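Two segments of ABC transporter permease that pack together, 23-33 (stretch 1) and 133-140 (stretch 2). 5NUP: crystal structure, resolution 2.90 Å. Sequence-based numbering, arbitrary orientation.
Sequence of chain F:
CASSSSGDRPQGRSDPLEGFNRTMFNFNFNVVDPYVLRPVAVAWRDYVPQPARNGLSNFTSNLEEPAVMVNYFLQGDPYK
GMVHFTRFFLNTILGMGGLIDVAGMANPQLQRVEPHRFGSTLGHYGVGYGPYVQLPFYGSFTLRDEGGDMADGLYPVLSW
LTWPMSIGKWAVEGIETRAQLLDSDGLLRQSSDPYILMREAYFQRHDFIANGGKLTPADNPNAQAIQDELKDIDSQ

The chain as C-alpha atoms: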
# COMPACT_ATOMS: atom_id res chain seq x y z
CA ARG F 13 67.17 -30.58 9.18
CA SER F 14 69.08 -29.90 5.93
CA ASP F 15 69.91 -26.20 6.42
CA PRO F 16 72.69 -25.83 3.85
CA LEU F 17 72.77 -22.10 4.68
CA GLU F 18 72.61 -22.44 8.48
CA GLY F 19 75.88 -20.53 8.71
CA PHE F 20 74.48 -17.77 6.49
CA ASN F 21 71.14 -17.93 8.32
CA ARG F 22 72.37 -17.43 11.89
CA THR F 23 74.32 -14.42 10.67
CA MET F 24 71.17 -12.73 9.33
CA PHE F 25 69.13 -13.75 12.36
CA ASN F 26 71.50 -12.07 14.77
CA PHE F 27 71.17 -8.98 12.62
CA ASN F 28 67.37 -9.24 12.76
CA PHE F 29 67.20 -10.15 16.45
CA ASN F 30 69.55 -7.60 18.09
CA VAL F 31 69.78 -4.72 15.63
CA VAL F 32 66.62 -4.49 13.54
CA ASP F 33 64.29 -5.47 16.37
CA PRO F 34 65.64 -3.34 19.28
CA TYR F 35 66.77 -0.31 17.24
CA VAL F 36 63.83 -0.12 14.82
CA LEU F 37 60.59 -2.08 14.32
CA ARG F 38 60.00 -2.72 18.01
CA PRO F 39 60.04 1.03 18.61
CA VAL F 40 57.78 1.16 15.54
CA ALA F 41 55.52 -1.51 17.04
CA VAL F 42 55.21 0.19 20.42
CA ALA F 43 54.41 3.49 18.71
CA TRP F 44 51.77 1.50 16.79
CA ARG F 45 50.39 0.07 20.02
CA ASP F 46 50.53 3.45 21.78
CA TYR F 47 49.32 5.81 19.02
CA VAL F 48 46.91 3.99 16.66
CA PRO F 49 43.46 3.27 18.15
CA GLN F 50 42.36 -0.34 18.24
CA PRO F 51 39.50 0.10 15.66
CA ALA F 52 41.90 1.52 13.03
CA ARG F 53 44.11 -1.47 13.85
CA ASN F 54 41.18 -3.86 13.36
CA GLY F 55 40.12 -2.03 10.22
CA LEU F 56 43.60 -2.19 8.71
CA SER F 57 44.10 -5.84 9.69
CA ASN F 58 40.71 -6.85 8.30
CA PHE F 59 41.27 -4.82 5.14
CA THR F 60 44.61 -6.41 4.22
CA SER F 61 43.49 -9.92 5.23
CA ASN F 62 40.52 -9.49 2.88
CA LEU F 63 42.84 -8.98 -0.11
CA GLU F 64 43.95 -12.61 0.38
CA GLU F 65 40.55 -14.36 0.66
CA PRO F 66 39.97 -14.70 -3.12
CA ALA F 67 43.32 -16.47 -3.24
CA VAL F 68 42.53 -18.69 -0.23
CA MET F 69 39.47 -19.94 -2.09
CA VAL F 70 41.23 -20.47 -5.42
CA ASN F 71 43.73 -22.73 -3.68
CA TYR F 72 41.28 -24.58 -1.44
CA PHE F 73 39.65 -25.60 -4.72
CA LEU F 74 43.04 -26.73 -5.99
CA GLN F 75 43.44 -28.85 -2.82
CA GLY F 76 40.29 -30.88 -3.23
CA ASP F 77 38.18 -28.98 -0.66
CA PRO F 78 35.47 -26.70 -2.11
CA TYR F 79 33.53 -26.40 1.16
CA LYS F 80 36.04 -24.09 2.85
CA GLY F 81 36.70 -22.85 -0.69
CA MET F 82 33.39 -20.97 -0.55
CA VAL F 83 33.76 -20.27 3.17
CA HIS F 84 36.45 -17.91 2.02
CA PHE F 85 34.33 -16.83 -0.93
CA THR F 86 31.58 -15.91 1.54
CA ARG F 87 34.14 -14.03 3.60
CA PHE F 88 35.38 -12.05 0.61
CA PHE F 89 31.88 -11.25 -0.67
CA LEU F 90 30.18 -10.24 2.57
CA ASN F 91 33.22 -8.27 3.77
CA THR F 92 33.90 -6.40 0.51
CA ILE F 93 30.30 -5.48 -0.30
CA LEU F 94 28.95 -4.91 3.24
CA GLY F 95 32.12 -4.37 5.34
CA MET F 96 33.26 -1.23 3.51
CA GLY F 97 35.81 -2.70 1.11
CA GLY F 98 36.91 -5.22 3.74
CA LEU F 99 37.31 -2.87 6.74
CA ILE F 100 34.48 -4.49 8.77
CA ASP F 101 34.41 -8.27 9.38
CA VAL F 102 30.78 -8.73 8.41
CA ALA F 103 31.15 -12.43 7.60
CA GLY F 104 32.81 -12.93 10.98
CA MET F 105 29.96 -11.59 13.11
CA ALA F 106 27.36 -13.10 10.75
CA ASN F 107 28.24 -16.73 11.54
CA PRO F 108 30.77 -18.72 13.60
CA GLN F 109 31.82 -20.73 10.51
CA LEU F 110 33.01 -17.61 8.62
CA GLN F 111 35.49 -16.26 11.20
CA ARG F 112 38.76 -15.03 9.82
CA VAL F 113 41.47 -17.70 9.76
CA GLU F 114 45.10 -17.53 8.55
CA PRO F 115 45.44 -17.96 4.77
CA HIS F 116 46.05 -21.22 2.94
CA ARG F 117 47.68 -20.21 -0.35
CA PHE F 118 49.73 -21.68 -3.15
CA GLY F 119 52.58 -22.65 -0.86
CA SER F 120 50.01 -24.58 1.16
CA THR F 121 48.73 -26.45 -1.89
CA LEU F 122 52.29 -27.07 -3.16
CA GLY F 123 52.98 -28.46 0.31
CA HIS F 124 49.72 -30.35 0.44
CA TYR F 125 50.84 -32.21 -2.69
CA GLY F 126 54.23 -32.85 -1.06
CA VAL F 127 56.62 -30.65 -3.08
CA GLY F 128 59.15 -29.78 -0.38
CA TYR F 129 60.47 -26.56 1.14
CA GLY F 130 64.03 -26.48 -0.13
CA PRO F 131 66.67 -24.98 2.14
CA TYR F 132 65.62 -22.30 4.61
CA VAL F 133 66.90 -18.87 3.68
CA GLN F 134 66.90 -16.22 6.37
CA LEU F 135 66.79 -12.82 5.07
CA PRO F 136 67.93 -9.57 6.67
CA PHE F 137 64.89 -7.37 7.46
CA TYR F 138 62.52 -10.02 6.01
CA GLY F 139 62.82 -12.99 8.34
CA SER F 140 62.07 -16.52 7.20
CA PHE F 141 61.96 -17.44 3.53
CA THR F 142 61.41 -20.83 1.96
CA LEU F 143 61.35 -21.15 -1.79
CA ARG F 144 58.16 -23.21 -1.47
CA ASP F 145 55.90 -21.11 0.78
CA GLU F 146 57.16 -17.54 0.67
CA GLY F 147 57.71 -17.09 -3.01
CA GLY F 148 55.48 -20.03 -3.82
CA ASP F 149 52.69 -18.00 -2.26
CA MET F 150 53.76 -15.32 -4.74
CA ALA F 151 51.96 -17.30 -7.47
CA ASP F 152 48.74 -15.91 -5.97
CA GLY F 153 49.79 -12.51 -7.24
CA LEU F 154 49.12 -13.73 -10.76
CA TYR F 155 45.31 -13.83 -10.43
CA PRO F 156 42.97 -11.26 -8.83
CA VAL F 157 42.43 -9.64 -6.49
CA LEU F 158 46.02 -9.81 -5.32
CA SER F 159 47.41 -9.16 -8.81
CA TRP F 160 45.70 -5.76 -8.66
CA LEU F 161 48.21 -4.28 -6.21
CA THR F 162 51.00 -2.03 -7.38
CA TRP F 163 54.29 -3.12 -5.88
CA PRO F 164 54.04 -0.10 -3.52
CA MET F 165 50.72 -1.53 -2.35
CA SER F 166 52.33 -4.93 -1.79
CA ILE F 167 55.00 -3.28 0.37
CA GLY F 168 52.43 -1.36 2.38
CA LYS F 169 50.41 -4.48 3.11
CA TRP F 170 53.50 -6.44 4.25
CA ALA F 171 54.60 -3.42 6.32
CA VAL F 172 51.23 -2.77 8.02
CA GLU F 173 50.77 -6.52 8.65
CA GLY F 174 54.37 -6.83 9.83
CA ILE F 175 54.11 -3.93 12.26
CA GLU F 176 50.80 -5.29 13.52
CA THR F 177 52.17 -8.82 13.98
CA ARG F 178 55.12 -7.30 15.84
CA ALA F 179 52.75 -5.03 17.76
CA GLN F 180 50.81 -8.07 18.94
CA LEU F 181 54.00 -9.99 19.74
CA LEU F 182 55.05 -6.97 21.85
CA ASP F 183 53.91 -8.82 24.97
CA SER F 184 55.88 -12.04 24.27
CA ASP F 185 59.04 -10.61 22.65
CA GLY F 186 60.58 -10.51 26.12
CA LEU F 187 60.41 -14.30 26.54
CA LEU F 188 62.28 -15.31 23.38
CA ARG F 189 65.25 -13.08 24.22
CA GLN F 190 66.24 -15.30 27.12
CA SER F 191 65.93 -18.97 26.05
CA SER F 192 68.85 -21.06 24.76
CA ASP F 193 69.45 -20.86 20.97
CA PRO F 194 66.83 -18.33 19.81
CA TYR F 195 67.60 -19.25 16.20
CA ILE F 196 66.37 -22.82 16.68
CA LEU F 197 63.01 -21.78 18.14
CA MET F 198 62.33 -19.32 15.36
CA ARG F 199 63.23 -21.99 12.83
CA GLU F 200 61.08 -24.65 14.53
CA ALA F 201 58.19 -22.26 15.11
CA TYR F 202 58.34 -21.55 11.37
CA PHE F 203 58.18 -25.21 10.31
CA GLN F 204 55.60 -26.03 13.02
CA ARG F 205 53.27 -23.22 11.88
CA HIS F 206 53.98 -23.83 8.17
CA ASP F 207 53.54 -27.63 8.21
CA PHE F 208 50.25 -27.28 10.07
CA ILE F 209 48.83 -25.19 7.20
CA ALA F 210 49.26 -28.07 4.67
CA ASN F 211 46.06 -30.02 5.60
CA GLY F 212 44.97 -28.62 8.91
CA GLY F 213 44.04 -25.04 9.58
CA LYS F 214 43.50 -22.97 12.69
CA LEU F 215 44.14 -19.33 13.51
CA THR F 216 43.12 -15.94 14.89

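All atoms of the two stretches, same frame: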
# COMPACT_ATOMS: atom_id res chain seq x y z
N THR F 23 73.74 -15.75 10.80
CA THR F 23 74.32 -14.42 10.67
C THR F 23 73.23 -13.38 10.42
O THR F 23 73.22 -12.33 11.07
CB THR F 23 75.35 -14.42 9.53
OG1 THR F 23 76.59 -14.95 9.99
CG2 THR F 23 75.55 -13.01 8.96
N MET F 24 72.27 -13.67 9.53
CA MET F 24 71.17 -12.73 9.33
C MET F 24 70.24 -12.68 10.54
O MET F 24 69.71 -11.61 10.85
CB MET F 24 70.34 -13.05 8.09
CG MET F 24 71.10 -13.12 6.79
SD MET F 24 72.57 -12.12 6.65
CE MET F 24 72.03 -10.46 6.99
N PHE F 25 70.06 -13.79 11.26
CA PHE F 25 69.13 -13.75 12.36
C PHE F 25 69.64 -12.86 13.48
O PHE F 25 68.87 -12.10 14.06
CB PHE F 25 68.86 -15.15 12.91
CG PHE F 25 68.11 -15.12 14.24
CD1 PHE F 25 68.79 -15.09 15.45
CD2 PHE F 25 66.72 -15.08 14.26
CE1 PHE F 25 68.08 -15.04 16.67
CE2 PHE F 25 66.02 -15.04 15.45
CZ PHE F 25 66.69 -15.02 16.66
N ASN F 26 70.94 -12.93 13.75
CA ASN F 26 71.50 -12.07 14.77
C ASN F 26 71.40 -10.61 14.37
O ASN F 26 71.25 -9.72 15.23
CB ASN F 26 72.95 -12.46 15.05
CG ASN F 26 73.31 -12.33 16.51
OD1 ASN F 26 72.59 -12.83 17.38
ND2 ASN F 26 74.41 -11.63 16.79
N PHE F 27 71.45 -10.33 13.07
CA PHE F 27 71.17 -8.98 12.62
C PHE F 27 69.70 -8.62 12.84
O PHE F 27 69.40 -7.50 13.28
CB PHE F 27 71.54 -8.83 11.15
CG PHE F 27 71.16 -7.52 10.58
CD1 PHE F 27 71.89 -6.39 10.91
CD2 PHE F 27 70.09 -7.41 9.72
CE1 PHE F 27 71.55 -5.17 10.40
CE2 PHE F 27 69.75 -6.19 9.20
CZ PHE F 27 70.48 -5.07 9.54
N ASN F 28 68.79 -9.56 12.58
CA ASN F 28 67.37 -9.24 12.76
C ASN F 28 66.99 -9.18 14.23
O ASN F 28 66.13 -8.38 14.61
CB ASN F 28 66.48 -10.26 12.06
CG ASN F 28 66.53 -10.14 10.56
OD1 ASN F 28 66.59 -9.04 10.02
ND2 ASN F 28 66.40 -11.28 9.87
N PHE F 29 67.62 -10.01 15.06
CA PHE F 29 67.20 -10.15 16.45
C PHE F 29 67.68 -8.97 17.31
O PHE F 29 66.88 -8.38 18.04
CB PHE F 29 67.74 -11.47 17.01
CG PHE F 29 66.91 -12.07 18.11
CD1 PHE F 29 67.51 -12.71 19.19
CD2 PHE F 29 65.52 -12.01 18.06
CE1 PHE F 29 66.75 -13.26 20.20
CE2 PHE F 29 64.75 -12.56 19.06
CZ PHE F 29 65.37 -13.19 20.13
N ASN F 30 68.96 -8.58 17.18
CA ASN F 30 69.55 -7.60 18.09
C ASN F 30 69.96 -6.30 17.42
O ASN F 30 70.64 -5.49 18.05
CB ASN F 30 70.78 -8.17 18.80
CG ASN F 30 70.64 -9.61 19.21
OD1 ASN F 30 69.86 -9.94 20.10
ND2 ASN F 30 71.44 -10.47 18.60
N VAL F 31 69.58 -6.06 16.17
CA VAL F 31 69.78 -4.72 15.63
C VAL F 31 68.46 -4.20 15.06
O VAL F 31 68.00 -3.12 15.44
CB VAL F 31 70.89 -4.68 14.57
CG1 VAL F 31 70.96 -3.31 13.93
CG2 VAL F 31 72.21 -5.03 15.21
N VAL F 32 67.84 -4.98 14.17
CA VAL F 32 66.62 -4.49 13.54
C VAL F 32 65.47 -4.46 14.53
O VAL F 32 64.62 -3.57 14.48
CB VAL F 32 66.29 -5.33 12.29
CG1 VAL F 32 65.06 -4.81 11.57
CG2 VAL F 32 67.48 -5.33 11.37
N ASP F 33 65.42 -5.41 15.46
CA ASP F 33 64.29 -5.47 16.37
C ASP F 33 64.44 -4.46 17.52
O ASP F 33 63.48 -3.73 17.79
CB ASP F 33 64.11 -6.91 16.88
CG ASP F 33 62.86 -7.10 17.71
OD1 ASP F 33 61.73 -7.02 17.15
OD2 ASP F 33 63.01 -7.36 18.92
N VAL F 133 66.13 -20.10 3.71
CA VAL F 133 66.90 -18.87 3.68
C VAL F 133 66.44 -18.05 4.88
O VAL F 133 65.34 -18.22 5.38
CB VAL F 133 66.70 -18.13 2.33
CG1 VAL F 133 67.65 -16.97 2.19
CG2 VAL F 133 66.87 -19.09 1.15
N GLN F 134 67.32 -17.21 5.40
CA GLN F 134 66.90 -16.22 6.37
C GLN F 134 67.27 -14.85 5.83
O GLN F 134 68.43 -14.59 5.53
CB GLN F 134 67.56 -16.44 7.73
CG GLN F 134 67.39 -15.24 8.59
CD GLN F 134 66.39 -15.55 9.65
OE1 GLN F 134 66.02 -16.71 9.81
NE2 GLN F 134 65.87 -14.52 10.31
N LEU F 135 66.32 -14.03 5.71
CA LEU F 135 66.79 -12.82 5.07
C LEU F 135 66.94 -11.69 6.08
O LEU F 135 66.24 -11.66 7.10
CB LEU F 135 65.83 -12.37 3.97
CG LEU F 135 65.67 -13.06 2.62
CD1 LEU F 135 66.91 -12.87 1.77
CD2 LEU F 135 65.36 -14.51 2.79
N PRO F 136 67.86 -10.77 5.83
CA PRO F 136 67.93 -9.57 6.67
C PRO F 136 66.71 -8.69 6.40
O PRO F 136 66.34 -8.47 5.25
CB PRO F 136 69.23 -8.89 6.23
CG PRO F 136 69.48 -9.42 4.85
CD PRO F 136 68.99 -10.84 4.89
N PHE F 137 66.08 -8.22 7.48
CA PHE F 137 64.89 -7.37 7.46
C PHE F 137 63.61 -8.14 7.11
O PHE F 137 62.52 -7.74 7.52
CB PHE F 137 65.05 -6.20 6.48
CG PHE F 137 66.23 -5.29 6.78
CD1 PHE F 137 67.34 -5.28 5.93
CD2 PHE F 137 66.23 -4.47 7.90
CE1 PHE F 137 68.44 -4.45 6.20
CE2 PHE F 137 67.33 -3.65 8.17
CZ PHE F 137 68.43 -3.64 7.31
N TYR F 138 63.72 -9.25 6.39
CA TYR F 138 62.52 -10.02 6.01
C TYR F 138 62.16 -11.03 7.09
O TYR F 138 61.10 -10.96 7.71
CB TYR F 138 62.73 -10.69 4.66
CG TYR F 138 61.49 -11.28 4.05
CD1 TYR F 138 61.06 -12.55 4.41
CD2 TYR F 138 60.75 -10.59 3.10
CE1 TYR F 138 59.92 -13.13 3.84
CE2 TYR F 138 59.61 -11.14 2.53
CZ TYR F 138 59.19 -12.42 2.90
OH TYR F 138 58.06 -12.99 2.34
N GLY F 139 63.02 -12.01 7.30
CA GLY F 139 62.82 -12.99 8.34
C GLY F 139 63.02 -14.39 7.81
O GLY F 139 64.15 -14.76 7.47
N SER F 140 61.96 -15.14 7.62
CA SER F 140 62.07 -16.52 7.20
C SER F 140 61.59 -16.64 5.76
O SER F 140 60.52 -16.12 5.42
CB SER F 140 61.24 -17.44 8.11
OG SER F 140 61.56 -17.31 9.48

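A single asparagine side chain on the helix does the work of a backbone partner for the turn of the other stretch. The amide of N28 carries a donor and an acceptor side by side, and both are used: ND2 of N28 gives a hydrogen bond to the carbonyl O of L135 (2.8 Å), while OD1 of N28 accepts one from the backbone N of F137 (2.7 Å). Both are nearly straight, at 165° and 162°. Asparagine suits the place because its short side chain, with chi1 in the m well, presents both groups to the main chain flanking P136, whose own nitrogen, closed into the ring, has no hydrogen to give. The same L135 O also receives a weak hydrogen bond from G139 N, 3.2 Å away, so the asparagine joins the turn's own bonding.

Apolar contacts add to this polar pair. M24 points toward the strand, where its flexible, unbranched chain lies along Q134, with CG of M24 3.3 Å from O of Q134, and brings CE to 3.3 Å from CB of P136. One turn on, F27 directs its ring edge at the face of F137; the planes stand at 88°, the centroids are 5.0 Å apart, and CZ of F27 lies 3.3 Å from CZ of F137. The CA-to-CB bond of F137 points away from the helix, yet its long aromatic side chain returns to it, and CE2 of F137 also meets CG2 of V32 at 3.6 Å. V32 ends the wider pi-type turn at 28-32, where its N bonds to O of F27 at 3.1 Å.

Q134 is buried and, with F137, loses the most area to the other stretch, 70 Å² each, of 414 Å² in total. G139 closes the turn: at its phi/psi of 132/-107 a CB would jam against the preceding carbonyl oxygen, so glycine fits there.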